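Local coordinates for cell division control protein 45 cdc45 putative (PDB 6CC2), which probably serves as a DNA replication factor, joining the Mcm2-7 ring and GINS in the CMG helicase as its relatives do, at residues T6-L11 with A190-K195; N13-R18 with M44-D49; T266-L271 with R287-F292. All blocks are in the same frame, centred on the assembly; numbering follows the deposited sequence.

Contact 1. Residues T6-L11 with A190-K195; sequences TSFEEL and AKKLNK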
loop_
_atom_site.group_PDB
_atom_site.type_symbol
_atom_site.label_atom_id
_atom_site.label_comp_id
_atom_site.label_asym_id
_atom_site.label_seq_id
_atom_site.Cartn_x
_atom_site.Cartn_y
_atom_site.Cartn_z
ATOM N N THR A 6 23.580 11.549 -12.382
ATOM C CA THR A 6 24.456 12.521 -13.009
ATOM C C THR A 6 23.720 13.784 -13.443
ATOM O O THR A 6 24.384 14.777 -13.768
ATOM C CB THR A 6 25.155 11.887 -14.216
ATOM O OG1 THR A 6 26.232 12.728 -14.636
ATOM C CG2 THR A 6 24.180 11.709 -15.367
ATOM N N SER A 7 22.389 13.780 -13.446
ATOM C CA SER A 7 21.596 14.922 -13.878
ATOM C C SER A 7 20.836 15.591 -12.742
ATOM O O SER A 7 20.125 16.568 -12.989
ATOM C CB SER A 7 20.592 14.488 -14.963
ATOM O OG SER A 7 21.267 13.903 -16.066
ATOM N N PHE A 8 20.956 15.095 -11.509
ATOM C CA PHE A 8 20.159 15.653 -10.421
ATOM C C PHE A 8 20.529 17.110 -10.155
ATOM O O PHE A 8 19.662 17.933 -9.838
ATOM C CB PHE A 8 20.344 14.833 -9.140
ATOM C CG PHE A 8 19.729 13.457 -9.179
ATOM C CD1 PHE A 8 18.902 13.063 -10.211
ATOM C CD2 PHE A 8 19.988 12.560 -8.156
ATOM C CE1 PHE A 8 18.334 11.791 -10.223
ATOM C CE2 PHE A 8 19.435 11.284 -8.160
ATOM C CZ PHE A 8 18.611 10.906 -9.201
ATOM N N GLU A 9 21.816 17.440 -10.254
ATOM C CA GLU A 9 22.252 18.814 -10.015
ATOM C C GLU A 9 21.617 19.768 -11.022
ATOM O O GLU A 9 21.057 20.807 -10.649
ATOM C CB GLU A 9 23.776 18.899 -10.068
ATOM C CG GLU A 9 24.321 20.248 -9.617
ATOM C CD GLU A 9 25.837 20.324 -9.696
ATOM O OE1 GLU A 9 26.474 19.295 -10.003
ATOM O OE2 GLU A 9 26.384 21.418 -9.456
ATOM N N GLU A 10 21.684 19.423 -12.310
ATOM C CA GLU A 10 21.059 20.256 -13.331
ATOM C C GLU A 10 19.553 20.352 -13.115
ATOM O O GLU A 10 18.949 21.415 -13.306
ATOM C CB GLU A 10 21.377 19.691 -14.715
ATOM C CG GLU A 10 20.783 20.488 -15.868
ATOM C CD GLU A 10 21.096 19.876 -17.221
ATOM O OE1 GLU A 10 21.965 18.981 -17.287
ATOM O OE2 GLU A 10 20.468 20.290 -18.218
ATOM N N LEU A 11 18.917 19.247 -12.708
ATOM C CA LEU A 11 17.481 19.255 -12.478
ATOM C C LEU A 11 17.111 20.239 -11.381
ATOM O O LEU A 11 16.217 21.077 -11.555
ATOM C CB LEU A 11 17.013 17.842 -12.129
ATOM C CG LEU A 11 15.503 17.583 -12.111
ATOM C CD1 LEU A 11 15.201 16.090 -12.264
ATOM C CD2 LEU A 11 14.860 18.125 -10.844
ATOM N N ALA A 190 18.408 13.559 -2.589
ATOM C CA ALA A 190 18.930 14.346 -1.474
ATOM C C ALA A 190 20.395 14.007 -1.192
ATOM O O ALA A 190 21.197 14.896 -0.917
ATOM C CB ALA A 190 18.076 14.114 -0.233
ATOM N N LYS A 191 20.756 12.724 -1.284
ATOM C CA LYS A 191 22.127 12.312 -1.021
ATOM C C LYS A 191 23.067 12.865 -2.075
ATOM O O LYS A 191 24.140 13.384 -1.752
ATOM C CB LYS A 191 22.215 10.787 -0.984
ATOM C CG LYS A 191 21.563 10.152 0.240
ATOM C CD LYS A 191 21.700 8.627 0.248
ATOM C CE LYS A 191 23.150 8.166 0.128
ATOM N NZ LYS A 191 24.053 8.819 1.119
ATOM N N LYS A 192 22.675 12.758 -3.351
ATOM C CA LYS A 192 23.532 13.244 -4.432
ATOM C C LYS A 192 23.763 14.743 -4.321
ATOM O O LYS A 192 24.855 15.251 -4.648
ATOM C CB LYS A 192 22.904 12.891 -5.778
ATOM C CG LYS A 192 23.696 13.376 -6.998
ATOM C CD LYS A 192 25.083 12.733 -7.070
ATOM C CE LYS A 192 25.762 13.051 -8.389
ATOM N NZ LYS A 192 27.050 12.320 -8.538
ATOM N N LEU A 193 22.746 15.474 -3.874
ATOM C CA LEU A 193 22.829 16.937 -3.811
ATOM C C LEU A 193 23.321 17.454 -2.460
ATOM O O LEU A 193 23.299 18.676 -2.234
ATOM C CB LEU A 193 21.458 17.540 -4.117
ATOM C CG LEU A 193 20.883 17.202 -5.495
ATOM C CD1 LEU A 193 19.474 17.773 -5.643
ATOM C CD2 LEU A 193 21.791 17.747 -6.594
ATOM N N ASN A 194 23.768 16.569 -1.581
ATOM C CA ASN A 194 24.236 16.922 -0.234
ATOM C C ASN A 194 23.148 17.646 0.558
ATOM O O ASN A 194 23.402 18.611 1.275
ATOM C CB ASN A 194 25.516 17.746 -0.296
ATOM C CG ASN A 194 26.745 16.886 -0.475
ATOM O OD1 ASN A 194 26.759 15.720 -0.077
ATOM N ND2 ASN A 194 27.787 17.454 -1.055
ATOM N N LYS A 195 21.918 17.171 0.427
ATOM C CA LYS A 195 20.778 17.757 1.128
ATOM C C LYS A 195 20.124 16.759 2.067
ATOM O O LYS A 195 18.988 16.977 2.512
ATOM C CB LYS A 195 19.743 18.280 0.117
ATOM C CG LYS A 195 20.333 19.252 -0.913
ATOM C CD LYS A 195 19.293 19.620 -1.973
ATOM C CE LYS A 195 18.528 20.869 -1.604
ATOM N NZ LYS A 195 19.389 22.087 -1.707
#

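Contact 2. Residues N13-R18 with M44-D49; sequences NGLRNR and MMFEKD. With EDO (1,2-ethanediol), chain J.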
loop_
_atom_site.group_PDB
_atom_site.type_symbol
_atom_site.label_atom_id
_atom_site.label_comp_id
_atom_site.label_asym_id
_atom_site.label_seq_id
_atom_site.Cartn_x
_atom_site.Cartn_y
_atom_site.Cartn_z
ATOM N N ASN A 13 18.899 22.726 -10.004
ATOM C CA ASN A 13 19.202 24.101 -10.383
ATOM C C ASN A 13 18.058 24.698 -11.197
ATOM O O ASN A 13 17.741 25.887 -11.062
ATOM C CB ASN A 13 20.504 24.160 -11.176
ATOM C CG ASN A 13 21.730 24.060 -10.294
ATOM O OD1 ASN A 13 21.660 24.283 -9.086
ATOM N ND2 ASN A 13 22.868 23.747 -10.899
ATOM N N GLY A 14 17.437 23.885 -12.055
ATOM C CA GLY A 14 16.292 24.363 -12.815
ATOM C C GLY A 14 15.122 24.712 -11.920
ATOM O O GLY A 14 14.474 25.746 -12.101
ATOM N N LEU A 15 14.851 23.864 -10.924
ATOM C CA LEU A 15 13.804 24.173 -9.959
ATOM C C LEU A 15 14.092 25.483 -9.252
ATOM O O LEU A 15 13.223 26.362 -9.147
ATOM C CB LEU A 15 13.688 23.036 -8.941
ATOM C CG LEU A 15 13.368 21.645 -9.444
ATOM C CD1 LEU A 15 13.374 20.695 -8.249
ATOM C CD2 LEU A 15 12.010 21.579 -10.141
ATOM N N ARG A 16 15.326 25.649 -8.768
ATOM C CA ARG A 16 15.697 26.884 -8.084
ATOM C C ARG A 16 15.552 28.100 -8.993
ATOM O O ARG A 16 14.997 29.124 -8.585
ATOM C CB ARG A 16 17.128 26.781 -7.559
ATOM C CG ARG A 16 17.281 25.987 -6.274
ATOM C CD ARG A 16 18.719 26.069 -5.741
ATOM N NE ARG A 16 19.612 25.135 -6.425
ATOM C CZ ARG A 16 20.225 24.100 -5.843
ATOM N NH1 ARG A 16 20.069 23.856 -4.546
ATOM N NH2 ARG A 16 21.008 23.310 -6.565
ATOM N N ASN A 17 16.065 28.015 -10.222
ATOM C CA ASN A 17 15.999 29.155 -11.129
ATOM C C ASN A 17 14.559 29.524 -11.457
ATOM O O ASN A 17 14.205 30.711 -11.492
ATOM C CB ASN A 17 16.773 28.856 -12.407
ATOM C CG ASN A 17 18.265 28.923 -12.199
ATOM O OD1 ASN A 17 18.731 29.446 -11.189
ATOM N ND2 ASN A 17 19.026 28.398 -13.152
ATOM N N ARG A 18 13.716 28.525 -11.723
ATOM C CA ARG A 18 12.320 28.815 -12.029
ATOM C C ARG A 18 11.562 29.244 -10.786
ATOM O O ARG A 18 10.595 30.006 -10.885
ATOM C CB ARG A 18 11.674 27.605 -12.695
ATOM C CG ARG A 18 12.335 27.242 -14.026
ATOM C CD ARG A 18 11.539 26.166 -14.789
ATOM N NE ARG A 18 11.457 24.879 -14.108
ATOM C CZ ARG A 18 12.364 23.906 -14.202
ATOM N NH1 ARG A 18 12.159 22.764 -13.549
ATOM N NH2 ARG A 18 13.473 24.071 -14.924
HETATM N N MSE A 44 10.753 18.392 1.924
HETATM C CA MSE A 44 11.737 18.857 2.892
HETATM C C MSE A 44 12.845 19.665 2.221
HETATM O O MSE A 44 13.277 20.690 2.741
HETATM C CB MSE A 44 12.348 17.679 3.651
HETATM C CG MSE A 44 11.353 16.971 4.531
HETATM SE SE MSE A 44 11.995 15.218 5.063
HETATM C CE MSE A 44 13.360 15.763 6.373
HETATM N N MSE A 45 13.321 19.167 1.081
HETATM C CA MSE A 45 14.320 19.879 0.291
HETATM C C MSE A 45 13.740 21.186 -0.222
HETATM O O MSE A 45 14.366 22.231 -0.109
HETATM C CB MSE A 45 14.783 19.013 -0.877
HETATM C CG MSE A 45 15.617 17.817 -0.452
HETATM SE SE MSE A 45 16.342 16.913 -2.004
HETATM C CE MSE A 45 14.885 15.644 -2.291
ATOM N N PHE A 46 12.538 21.111 -0.803
ATOM C CA PHE A 46 11.907 22.313 -1.345
ATOM C C PHE A 46 11.709 23.376 -0.275
ATOM O O PHE A 46 11.984 24.563 -0.517
ATOM C CB PHE A 46 10.562 21.959 -1.978
ATOM C CG PHE A 46 10.647 21.047 -3.166
ATOM C CD1 PHE A 46 11.852 20.806 -3.808
ATOM C CD2 PHE A 46 9.503 20.410 -3.636
ATOM C CE1 PHE A 46 11.911 19.963 -4.898
ATOM C CE2 PHE A 46 9.568 19.579 -4.732
ATOM C CZ PHE A 46 10.775 19.377 -5.368
ATOM N N GLU A 47 11.243 22.981 0.913
ATOM C CA GLU A 47 11.072 23.932 2.005
ATOM C C GLU A 47 12.385 24.633 2.334
ATOM O O GLU A 47 12.436 25.864 2.464
ATOM C CB GLU A 47 10.539 23.226 3.249
ATOM C CG GLU A 47 9.093 22.782 3.178
ATOM C CD GLU A 47 8.705 21.908 4.362
ATOM O OE1 GLU A 47 9.339 22.033 5.432
ATOM O OE2 GLU A 47 7.773 21.089 4.221
ATOM N N LYS A 48 13.463 23.861 2.471
ATOM C CA LYS A 48 14.746 24.441 2.855
ATOM C C LYS A 48 15.245 25.434 1.818
ATOM O O LYS A 48 15.944 26.387 2.164
ATOM C CB LYS A 48 15.770 23.321 3.068
ATOM C CG LYS A 48 16.872 23.662 4.050
ATOM C CD LYS A 48 17.040 22.562 5.091
ATOM C CE LYS A 48 15.878 22.544 6.073
ATOM N NZ LYS A 48 15.961 21.391 7.011
ATOM N N ASP A 49 14.870 25.259 0.553
ATOM C CA ASP A 49 15.310 26.129 -0.527
ATOM C C ASP A 49 14.269 27.181 -0.918
ATOM O O ASP A 49 14.480 27.924 -1.882
ATOM C CB ASP A 49 15.683 25.297 -1.752
ATOM C CG ASP A 49 16.978 24.538 -1.573
ATOM O OD1 ASP A 49 17.993 25.180 -1.211
ATOM O OD2 ASP A 49 16.975 23.302 -1.800
HETATM C C1 EDO J . 3.748 20.338 2.680
HETATM O O1 EDO J . 3.616 20.576 1.272
HETATM C C2 EDO J . 5.212 20.468 3.071
HETATM O O2 EDO J . 5.710 21.748 2.656
#

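Contact 3. Residues T266-L271 with R287-F292; sequences TLYDSL and RGKEKF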
loop_
_atom_site.group_PDB
_atom_site.type_symbol
_atom_site.label_atom_id
_atom_site.label_comp_id
_atom_site.label_asym_id
_atom_site.label_seq_id
_atom_site.Cartn_x
_atom_site.Cartn_y
_atom_site.Cartn_z
ATOM N N THR A 266 -2.173 -7.539 20.761
ATOM C CA THR A 266 -2.017 -8.710 21.618
ATOM C C THR A 266 -1.421 -9.834 20.782
ATOM O O THR A 266 -1.595 -9.870 19.564
ATOM C CB THR A 266 -3.329 -9.203 22.222
ATOM O OG1 THR A 266 -4.164 -9.774 21.191
ATOM C CG2 THR A 266 -4.100 -8.077 22.929
ATOM N N LEU A 267 -0.732 -10.771 21.441
ATOM C CA LEU A 267 -0.204 -11.922 20.710
ATOM C C LEU A 267 -1.323 -12.666 20.003
ATOM O O LEU A 267 -1.208 -13.018 18.824
ATOM C CB LEU A 267 0.530 -12.851 21.667
ATOM C CG LEU A 267 0.902 -14.221 21.085
ATOM C CD1 LEU A 267 1.783 -14.076 19.863
ATOM C CD2 LEU A 267 1.576 -15.091 22.161
ATOM N N TYR A 268 -2.426 -12.899 20.715
ATOM C CA TYR A 268 -3.527 -13.694 20.194
ATOM C C TYR A 268 -4.067 -13.111 18.902
ATOM O O TYR A 268 -4.187 -13.814 17.895
ATOM C CB TYR A 268 -4.622 -13.767 21.257
ATOM C CG TYR A 268 -5.760 -14.705 20.965
ATOM C CD1 TYR A 268 -5.701 -16.042 21.343
ATOM C CD2 TYR A 268 -6.898 -14.249 20.339
ATOM C CE1 TYR A 268 -6.744 -16.907 21.101
ATOM C CE2 TYR A 268 -7.962 -15.115 20.080
ATOM C CZ TYR A 268 -7.873 -16.439 20.461
ATOM O OH TYR A 268 -8.911 -17.294 20.208
ATOM N N ASP A 269 -4.403 -11.822 18.913
ATOM C CA ASP A 269 -5.046 -11.223 17.759
ATOM C C ASP A 269 -4.053 -10.822 16.682
ATOM O O ASP A 269 -4.380 -10.895 15.497
ATOM C CB ASP A 269 -5.864 -10.033 18.210
ATOM C CG ASP A 269 -7.272 -10.445 18.637
ATOM O OD1 ASP A 269 -7.832 -11.348 17.985
ATOM O OD2 ASP A 269 -7.787 -9.903 19.623
ATOM N N SER A 270 -2.827 -10.444 17.050
ATOM C CA SER A 270 -1.842 -10.138 16.016
ATOM C C SER A 270 -1.554 -11.379 15.189
ATOM O O SER A 270 -1.523 -11.339 13.956
ATOM C CB SER A 270 -0.569 -9.584 16.654
ATOM O OG SER A 270 0.417 -9.333 15.664
ATOM N N LEU A 271 -1.344 -12.506 15.859
ATOM C CA LEU A 271 -1.064 -13.742 15.134
ATOM C C LEU A 271 -2.228 -14.151 14.249
ATOM O O LEU A 271 -2.033 -14.532 13.093
ATOM C CB LEU A 271 -0.730 -14.862 16.124
ATOM C CG LEU A 271 -0.415 -16.230 15.543
ATOM C CD1 LEU A 271 0.728 -16.176 14.562
ATOM C CD2 LEU A 271 -0.106 -17.203 16.679
ATOM N N ARG A 287 -14.142 -23.891 12.038
ATOM C CA ARG A 287 -13.721 -24.039 13.431
ATOM C C ARG A 287 -12.274 -23.584 13.629
ATOM O O ARG A 287 -11.569 -24.054 14.532
ATOM C CB ARG A 287 -13.905 -25.483 13.915
ATOM C CG ARG A 287 -15.331 -25.820 14.319
ATOM C CD ARG A 287 -15.492 -27.307 14.575
ATOM N NE ARG A 287 -16.698 -27.596 15.347
ATOM C CZ ARG A 287 -17.169 -28.819 15.569
ATOM N NH1 ARG A 287 -16.536 -29.875 15.074
ATOM N NH2 ARG A 287 -18.275 -28.987 16.281
ATOM N N GLY A 288 -11.819 -22.663 12.778
ATOM C CA GLY A 288 -10.433 -22.232 12.834
ATOM C C GLY A 288 -10.028 -21.676 14.184
ATOM O O GLY A 288 -8.851 -21.724 14.544
ATOM N N LYS A 289 -10.987 -21.144 14.947
ATOM C CA LYS A 289 -10.667 -20.607 16.263
ATOM C C LYS A 289 -10.371 -21.713 17.270
ATOM O O LYS A 289 -9.535 -21.528 18.168
ATOM C CB LYS A 289 -11.811 -19.734 16.773
ATOM C CG LYS A 289 -11.453 -18.943 18.021
ATOM C CD LYS A 289 -12.628 -18.119 18.526
ATOM C CE LYS A 289 -12.244 -17.308 19.757
ATOM N NZ LYS A 289 -13.386 -16.504 20.273
ATOM N N GLU A 290 -11.038 -22.863 17.145
ATOM C CA GLU A 290 -10.702 -23.999 17.997
ATOM C C GLU A 290 -9.294 -24.493 17.706
ATOM O O GLU A 290 -8.523 -24.775 18.635
ATOM C CB GLU A 290 -11.712 -25.133 17.804
ATOM C CG GLU A 290 -13.115 -24.793 18.272
ATOM C CD GLU A 290 -14.027 -26.010 18.314
ATOM O OE1 GLU A 290 -13.629 -27.079 17.803
ATOM O OE2 GLU A 290 -15.141 -25.897 18.868
ATOM N N LYS A 291 -8.936 -24.598 16.419
ATOM C CA LYS A 291 -7.576 -24.987 16.064
ATOM C C LYS A 291 -6.572 -23.954 16.565
ATOM O O LYS A 291 -5.463 -24.309 16.987
ATOM C CB LYS A 291 -7.456 -25.157 14.551
ATOM C CG LYS A 291 -6.137 -25.763 14.101
ATOM C CD LYS A 291 -6.078 -25.901 12.579
ATOM C CE LYS A 291 -5.014 -26.903 12.152
ATOM N NZ LYS A 291 -3.693 -26.653 12.801
ATOM N N PHE A 292 -6.934 -22.673 16.500
ATOM C CA PHE A 292 -6.036 -21.615 16.957
ATOM C C PHE A 292 -5.766 -21.747 18.451
ATOM O O PHE A 292 -4.608 -21.714 18.893
ATOM C CB PHE A 292 -6.636 -20.251 16.644
ATOM C CG PHE A 292 -5.715 -19.106 16.935
ATOM C CD1 PHE A 292 -4.427 -19.081 16.440
ATOM C CD2 PHE A 292 -6.154 -18.022 17.677
ATOM C CE1 PHE A 292 -3.594 -18.030 16.689
ATOM C CE2 PHE A 292 -5.314 -16.968 17.948
ATOM C CZ PHE A 292 -4.031 -16.968 17.445
#

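Contact 1. Residues T6-L11 with A190-K195
Phe-8 meets Lys-192 with the rim of its ring: CD2 of Phe-8 lies 3.8 Å from CB of Lys-192, and this methylene sits near the ring plane, so the aromatic face is not what this contact uses. The two side chains cross at about a right angle. In Lys-192, CG stands opposite the backbone N (chi1 179°), which sets CG of Lys-192 4.0 Å from the same CD2 of Phe-8; beyond it the chain bends at chi2 (63°). Its NZ has a weak, long ion pair with Glu-129. Ile-125 of strand 122-125 also packs against Phe-8 and links it to the parallel sheet of the N-terminal part, whose topology is consistent with the RecJ-like DHH fold expected of Cdc45. Leu-193 is the first residue to leave helical geometry at the end of helix 182-192, where a Schellman motif with Asn-194 at C-prime closes the helix: Lys-195 N bonds to Ala-190 O at 2.7 Å and Asn-194 N to Lys-191 O at 3.2 Å. From this end Leu-193 sends one methyl, CD2, against the backbone of helix 8-20. That methyl lies 3.6 Å from CA of Glu-9 and 3.8 Å from the carbonyl carbon of Phe-8, while CB of Phe-8 is slightly farther from it, at 4.1 Å. Tyr-12, one turn further along helix 8-20, also touches Leu-193.

Contact 2. Residues N13-R18 with M44-D49
Leu-15 and Phe-46 both carry CG opposite their own carbonyl carbons, with chi1 of -59° and -64°, and these torsions let the two side chains converge between helices 8-20 and 33-48. The touch is made by one methyl and one ring corner: CD1 of Leu-15 is 3.7 Å from CE1 of Phe-46 and 4.1 Å from its CZ, approaching the ring at a slant. Leu-51 packs on both residues. Helix 33-48 is the connection of a beta-alpha-beta crossover between the adjacent parallel strands 24-29 and 53-57, so the contact joins it to the first helix of the chain.

Nearer the end of helix 33-48, Arg-16 bends at chi3 and turns its guanidinium toward Asp-49, but NH1 of Arg-16 stays 4.1 Å from OD1 of Asp-49. At that separation no salt bridge forms, and the guanidinium and carboxylate planes, 85° apart, are not set for side-by-side pairing. NH2 of Arg-16 instead donates to OD1 of Asn-13 at 2.8 Å, nearly within the guanidinium plane. Asp-49 OD2 is engaged by Tyr-12 OH and by a salt bridge to Lys-195. The attraction between Arg-16 and Asp-49 is therefore probably long-range, with Asp-49 compensating two nearby cations.

Contact 3. Residues T266-L271 with R287-F292
One face of the Tyr-268 ring is covered by the edge of Phe-292, whose CE2 stands 3.4 Å above the tyrosine plane, over its centre. With centroids 4.7 Å apart and planes at 60°, the pair is an edge-to-face stack in which Phe-292 supplies the edge. The rim of Phe-292 has further neighbours near its own plane: CZ of Phe-292 lies 3.2 Å from the backbone O of Tyr-268, an electrostatically reasonable approach though not a hydrogen bond, and CE1 of Phe-292 lies 3.6 Å from CD2 of Leu-271. Tyr-268 reaches its partner because CG is trans to the backbone N (chi1 -172°), swinging the ring along the helix flank toward helix 288-298. Its OH is hydrogen-bonded to OD1 of Asp-293, and the extended chain of Lys-289 crosses the tyrosine side chain at about a right angle, with CE of Lys-289 3.4 Å from OH of Tyr-268; the lysine is poorly ordered, so this approach is less certain. Thr-266 is the N-cap of helix 267-273, its OG1 accepting from Asp-269 N at 3.1 Å. The short helix axes pass 12.5 Å apart at 127°, a separation spanned by the aromatic side chains. Phe-272 and Ile-283 also pack on Phe-292. This is an edge-to-face aromatic pair packed between two helices, in a run where helices 267-273, 275-281 and 288-298 follow one another with no strand between.

From the N terminus, helix 8-20 takes part in two contacts. Contact 2 closes first, after a short excursion through strand 24-29 and helix 33-48; contact 1 closes much later, when helix 182-192 returns to the beginning of helix 8-20, so the smaller loop lies wholly within the larger. Their centres are 11 Å apart and they meet directly: NZ of Lys-195 is 2.7 Å from OD2 of Asp-49 in a salt bridge, and SE of Met-45 packs against Ala-190. Contact 3 follows in series, joining helix 267-273 to helix 288-298 across the intervening helix 275-281, on the opposite side of the chain's centre, about 50 Å from the other two, centre to centre.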